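Hydratase ChsH1 (Mycobacterium tuberculosis, PDB 4W78) catalyses, in complex with ChsH2, the hydration of 3-oxo-4,17-pregnadiene-20-carboxyl-CoA, a step in the breakdown of the cholesterol side chain. Local coordinates at the interface of chains A and B. Sequence-based numbering; all coordinates share one arbitrary frame. Chains: chain A, Hydratase ChsH1; chain B, Hydratase ChsH2.

Contact 1: the interface of chains A and B. Residues chain A 24, 31, 69-74; chain B 26-28.
B:Arg28 brings its NH2 over one face of the A:Arg24 guanidinium across the ChsH1-ChsH2 interface, off-centre toward the rim and 3.9 Å from A:Arg24 CZ, with the two planes turned 31° from each other. At the edge of the B:Arg28 guanidinium, in its plane, is the backbone carbon A:Trp70 C. If both groups are charged, as is likely, they would repel, and carbonyl oxygens of chain A may offset part of this. B:Arg28 NH1 donates to A:Val69 O at the end of helix 67-70 (3.1 Å), arriving nearly along the C=O axis while the acceptor is tilted 20° out of the guanidinium plane. The same nitrogen makes a weak, bent bond to A:Met72 O. The chain of B:Arg28 turns about CG-CD (chi3 60°), which takes NE and the guanidinium toward these carbonyls. Its aliphatic stem is packed on from neighbouring directions by A:Met31, whose methyl CE presses on B:Arg28 CD at 3.3 Å, and by A:Val69 CG1, near B:Arg28 CG. A:Met72 CB packs on B:Arg28 CB. One water joins A:Met31 O to B:Ala26 O; another, 2.8 Å from A:Gly74 N, reaches B:Arg28 O.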
# COMPACT_ATOMS: atom_id res chain seq x y z
N ARG A 24 -12.84 0.75 7.69
CA ARG A 24 -12.81 -0.61 7.16
C ARG A 24 -12.28 -1.61 8.19
O ARG A 24 -12.82 -2.71 8.34
CB ARG A 24 -11.95 -0.67 5.89
CG ARG A 24 -11.98 -2.03 5.23
CD ARG A 24 -10.92 -2.15 4.14
NE ARG A 24 -9.58 -2.20 4.71
CZ ARG A 24 -8.45 -2.31 4.02
NH1 ARG A 24 -8.48 -2.40 2.69
NH2 ARG A 24 -7.30 -2.34 4.67
N MET A 31 -1.18 -2.43 9.66
CA MET A 31 -1.23 -1.13 8.98
C MET A 31 -0.35 -0.06 9.65
O MET A 31 0.22 0.75 8.95
CB MET A 31 -2.66 -0.65 8.84
CG MET A 31 -3.41 -1.46 7.83
SD MET A 31 -5.13 -1.00 7.62
CE MET A 31 -5.00 0.78 7.43
N VAL A 69 -6.08 7.83 7.93
CA VAL A 69 -5.81 6.59 7.20
C VAL A 69 -6.89 5.54 7.46
O VAL A 69 -7.33 4.85 6.55
CB VAL A 69 -4.41 6.03 7.56
CG1 VAL A 69 -4.12 4.76 6.82
CG2 VAL A 69 -3.36 7.08 7.25
N TRP A 70 -7.32 5.44 8.72
CA TRP A 70 -8.25 4.37 9.07
C TRP A 70 -9.53 4.45 8.28
O TRP A 70 -10.11 3.42 7.91
CB TRP A 70 -8.55 4.40 10.58
CG TRP A 70 -7.31 4.35 11.40
CD1 TRP A 70 -6.86 5.31 12.25
CD2 TRP A 70 -6.32 3.31 11.42
NE1 TRP A 70 -5.66 4.94 12.81
CE2 TRP A 70 -5.31 3.71 12.32
CE3 TRP A 70 -6.20 2.08 10.77
CZ2 TRP A 70 -4.19 2.93 12.57
CZ3 TRP A 70 -5.08 1.30 11.02
CH2 TRP A 70 -4.09 1.73 11.92
N THR A 71 -9.96 5.68 7.98
CA THR A 71 -11.27 5.87 7.35
C THR A 71 -11.21 6.20 5.85
O THR A 71 -12.22 6.51 5.24
CB THR A 71 -12.12 6.93 8.08
OG1 THR A 71 -11.31 8.08 8.33
CG2 THR A 71 -12.59 6.39 9.44
N MET A 72 -10.03 6.08 5.24
CA MET A 72 -9.94 6.23 3.80
C MET A 72 -10.83 5.22 3.08
O MET A 72 -10.95 4.08 3.53
CB MET A 72 -8.49 6.08 3.31
CG MET A 72 -7.56 7.18 3.83
SD MET A 72 -7.96 8.83 3.19
CE MET A 72 -7.18 8.79 1.59
N MET A 73 -11.44 5.64 1.98
CA MET A 73 -12.39 4.80 1.25
C MET A 73 -11.76 3.63 0.50
O MET A 73 -12.43 2.63 0.22
CB MET A 73 -13.22 5.66 0.28
CG MET A 73 -14.28 6.55 0.92
SD MET A 73 -15.67 5.67 1.70
CE MET A 73 -15.93 4.30 0.58
N GLY A 74 -10.49 3.77 0.14
CA GLY A 74 -9.79 2.71 -0.56
C GLY A 74 -10.00 2.76 -2.06
O GLY A 74 -10.67 3.65 -2.58
N ALA B 26 0.66 3.56 1.88
CA ALA B 26 0.58 3.27 3.32
C ALA B 26 -0.39 4.19 4.05
O ALA B 26 -0.88 3.85 5.14
CB ALA B 26 1.95 3.33 3.97
N THR B 27 -0.67 5.35 3.45
CA THR B 27 -1.73 6.22 3.96
C THR B 27 -3.09 5.92 3.34
O THR B 27 -4.05 6.64 3.63
CB THR B 27 -1.43 7.73 3.81
OG1 THR B 27 -1.39 8.09 2.41
CG2 THR B 27 -0.09 8.09 4.47
N ARG B 28 -3.16 4.84 2.55
CA ARG B 28 -4.38 4.38 1.88
C ARG B 28 -4.97 5.42 0.94
O ARG B 28 -6.20 5.52 0.76
CB ARG B 28 -5.41 3.86 2.89
CG ARG B 28 -4.89 2.66 3.65
CD ARG B 28 -5.97 2.01 4.47
NE ARG B 28 -7.07 1.55 3.65
CZ ARG B 28 -8.34 1.85 3.88
NH1 ARG B 28 -8.67 2.61 4.93
NH2 ARG B 28 -9.28 1.38 3.07
O HOH W 1 -1.05 1.46 6.41
O HOH W 2 -8.69 5.82 -0.34

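Contact 2: the interface of chains A and B. Residues chain A 43-45, 55, 112; chain B 64, 69-71.
A:Asn43 and B:Pro69 meet where the segment leading into the 3-10 helix 44-46 of ChsH1 faces the turn after helix 52-67 of ChsH2. From CB, the A:Asn43 side chain extends with CG anti to the backbone N (chi1 -167°), carrying the carboxamide toward chain B. At the tip its two branches part. The oxygen OD1 rests against the proline ring, 3.6 Å from B:Pro69 CB, and also accepts a weak hydrogen bond from A:Ile45 N within its own chain, which may help to fix the rotation of the amide. The nitrogen ND2 points to water instead. One water, 3.0 Å from A:Asn43 ND2, passes the contact on to B:Ala71 O and, weakly, to B:Pro69 O; a second, in a nearly straight arrangement (169° at the hydrogen), leads to the hydroxyl OG1 of B:Thr64. The A:Asn43 and B:Thr64 side chains run nearly perpendicular and join through that solvent. Beside the amide, A:Ile45 slants against the proline, its branch methyl CG2 3.6 Å from B:Pro69 O and 3.9 Å from B:Pro69 CB, with CD1 also near that oxygen. The methyl of A:Ala55 faces the next stretch of backbone, with CB 3.9 Å from B:Ser70 CA. Polar groups across this contact meet through water, and a further bridge links A:Ala55 O to chain B through a water 2.7 Å from the backbone oxygen B:Ser70 O.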
# COMPACT_ATOMS: atom_id res chain seq x y z
N ASN A 43 9.92 5.83 15.95
CA ASN A 43 9.39 5.98 17.31
C ASN A 43 8.96 4.63 17.86
O ASN A 43 8.08 3.97 17.29
CB ASN A 43 8.20 6.95 17.28
CG ASN A 43 7.77 7.41 18.66
OD1 ASN A 43 8.05 6.76 19.67
ND2 ASN A 43 7.08 8.54 18.71
N PRO A 44 9.59 4.18 18.96
CA PRO A 44 9.35 2.81 19.40
C PRO A 44 7.96 2.57 19.98
O PRO A 44 7.55 1.41 20.09
CB PRO A 44 10.42 2.60 20.48
CG PRO A 44 10.69 3.97 21.00
CD PRO A 44 10.62 4.85 19.77
N ILE A 45 7.24 3.63 20.35
CA ILE A 45 5.93 3.43 20.95
C ILE A 45 4.90 2.86 19.97
O ILE A 45 3.86 2.38 20.40
CB ILE A 45 5.37 4.72 21.59
CG1 ILE A 45 4.91 5.72 20.51
CG2 ILE A 45 6.41 5.35 22.54
CD1 ILE A 45 4.33 7.01 21.10
N ALA A 55 6.39 5.34 28.10
CA ALA A 55 5.89 6.66 27.72
C ALA A 55 4.48 6.92 28.24
O ALA A 55 3.83 7.89 27.84
CB ALA A 55 5.93 6.83 26.20
N TYR A 112 -4.40 9.22 22.12
CA TYR A 112 -3.81 8.20 21.26
C TYR A 112 -4.74 6.99 21.20
O TYR A 112 -5.40 6.64 22.19
CB TYR A 112 -2.43 7.79 21.81
CG TYR A 112 -1.32 8.77 21.47
CD1 TYR A 112 -1.36 10.09 21.93
CD2 TYR A 112 -0.23 8.37 20.72
CE1 TYR A 112 -0.34 10.99 21.61
CE2 TYR A 112 0.80 9.25 20.42
CZ TYR A 112 0.73 10.56 20.85
OH TYR A 112 1.75 11.43 20.53
N THR B 64 8.73 14.47 16.76
CA THR B 64 9.00 13.43 17.76
C THR B 64 10.44 12.90 17.72
O THR B 64 10.96 12.43 18.73
CB THR B 64 8.00 12.26 17.70
OG1 THR B 64 8.03 11.66 16.40
CG2 THR B 64 6.61 12.77 17.99
N PRO B 69 10.22 9.78 22.42
CA PRO B 69 9.05 8.88 22.44
C PRO B 69 7.97 9.25 23.46
O PRO B 69 6.82 8.86 23.28
CB PRO B 69 9.66 7.52 22.78
CG PRO B 69 10.97 7.83 23.44
CD PRO B 69 11.47 9.06 22.74
N SER B 70 8.32 9.99 24.51
CA SER B 70 7.33 10.41 25.50
C SER B 70 6.53 11.64 25.08
O SER B 70 5.59 12.04 25.77
CB SER B 70 8.02 10.69 26.83
OG SER B 70 9.05 11.64 26.66
N ALA B 71 6.90 12.26 23.96
CA ALA B 71 6.14 13.40 23.46
C ALA B 71 4.71 13.00 23.13
O ALA B 71 4.46 11.92 22.58
CB ALA B 71 6.81 13.99 22.23
O HOH W 3 6.14 9.86 15.94
O HOH W 4 6.12 10.47 20.79
O HOH W 5 4.35 10.63 27.69

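Contact 3: the interface of chains A and B. Residues chain A 65, 68-69, 72, 107; chain B 27, 53, 56.
B:Leu53, at the start of helix 52-67 of ChsH2, pushes its forked tip against A:Gln68 of the short helix 67-70 in ChsH1, within an interface between two MaoC-like hydratase subunits. The leucine buries 77 Å² and divides its methyls between two partners. It crosses the glutamine at a slant, with CD2 3.5 Å from A:Gln68 CB and 3.6 Å from the amide oxygen A:Gln68 OE1. The glutamine has CG anti to its backbone N (chi1 -167°) and runs extended from there, which draws its aliphatic stem and the carboxamide past the same methyl. The other branch, CD1, comes tip to tip with the thioether of A:Met72, 4.0 Å from its SD; the bends of that methionine at chi2 and chi3 bring the sulphur and terminal methyl round toward the leucine. One turn further along the ChsH2 helix, B:Thr56 offers its methyl rather than its hydroxyl: CG2 is anti to the backbone N and stands 3.8 Å from A:Ala65 CB. On strand 99-109, A:Gln107 approaches obliquely, with the side-chain oxygen OE1 3.9 Å from that threonine methyl. Between these packed groups a water is held by two backbone carbonyls, 2.9 Å from A:Ala65 O and equally far from B:Leu53 O. A:Val69 continues the apolar surface toward B:Thr27.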
# COMPACT_ATOMS: atom_id res chain seq x y z
N ALA A 65 -1.05 10.85 13.57
CA ALA A 65 -1.19 11.27 12.17
C ALA A 65 -1.78 10.19 11.26
O ALA A 65 -2.04 10.46 10.10
CB ALA A 65 0.15 11.74 11.62
N GLN A 68 -6.64 9.78 9.76
CA GLN A 68 -7.38 9.82 8.51
C GLN A 68 -7.18 8.54 7.69
O GLN A 68 -8.01 8.20 6.86
CB GLN A 68 -6.94 11.05 7.71
CG GLN A 68 -7.81 11.42 6.54
CD GLN A 68 -7.44 12.79 5.98
OE1 GLN A 68 -6.77 13.58 6.63
NE2 GLN A 68 -7.88 13.07 4.77
N VAL A 69 -6.08 7.83 7.93
CA VAL A 69 -5.81 6.59 7.20
C VAL A 69 -6.89 5.54 7.46
O VAL A 69 -7.33 4.85 6.55
CB VAL A 69 -4.41 6.03 7.56
CG1 VAL A 69 -4.12 4.76 6.82
CG2 VAL A 69 -3.36 7.08 7.25
N MET A 72 -10.03 6.08 5.24
CA MET A 72 -9.94 6.23 3.80
C MET A 72 -10.83 5.22 3.08
O MET A 72 -10.95 4.08 3.53
CB MET A 72 -8.49 6.08 3.31
CG MET A 72 -7.56 7.18 3.83
SD MET A 72 -7.96 8.83 3.19
CE MET A 72 -7.18 8.79 1.59
N GLN A 107 -5.39 19.14 12.12
CA GLN A 107 -5.88 17.98 12.86
C GLN A 107 -5.61 18.14 14.35
O GLN A 107 -4.52 18.57 14.75
CB GLN A 107 -5.20 16.70 12.35
CG GLN A 107 -5.53 16.38 10.88
CD GLN A 107 -5.14 14.97 10.47
OE1 GLN A 107 -4.30 14.33 11.08
NE2 GLN A 107 -5.79 14.46 9.40
N THR B 27 -0.67 5.35 3.45
CA THR B 27 -1.73 6.22 3.96
C THR B 27 -3.09 5.92 3.34
O THR B 27 -4.05 6.64 3.63
CB THR B 27 -1.43 7.73 3.81
OG1 THR B 27 -1.39 8.09 2.41
CG2 THR B 27 -0.09 8.09 4.47
N LEU B 53 -1.37 13.33 3.50
CA LEU B 53 -1.27 12.48 4.69
C LEU B 53 0.19 12.14 5.01
O LEU B 53 0.56 11.97 6.18
CB LEU B 53 -2.09 11.21 4.50
CG LEU B 53 -3.58 11.43 4.73
CD1 LEU B 53 -4.33 10.21 4.30
CD2 LEU B 53 -3.79 11.67 6.22
N THR B 56 1.63 15.13 6.80
CA THR B 56 1.23 15.11 8.20
C THR B 56 2.11 14.14 9.01
O THR B 56 2.59 14.47 10.10
CB THR B 56 -0.25 14.74 8.34
OG1 THR B 56 -1.03 15.58 7.47
CG2 THR B 56 -0.72 14.94 9.77
O HOH W 6 -0.75 9.79 7.61

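Contacts 1 and 3 adjoin, with centres of their C-alpha atoms about 8 Å apart, and share A:Val69, A:Met72 and B:Thr27, making one continuous patch round helix 67-70 of ChsH1. Contact 2 stands apart, its centre about 22 Å from that of contact 1 and 18 Å from that of contact 3. Helix 52-67 of ChsH2 joins the two regions: its N-terminal part serves contact 3, and its last turn carries B:Thr64 into contact 2. Pairing at both ends of this helix probably fixes the orientation of the subunits in the ChsH1-ChsH2 heterodimer, two copies of which form the deposited assembly.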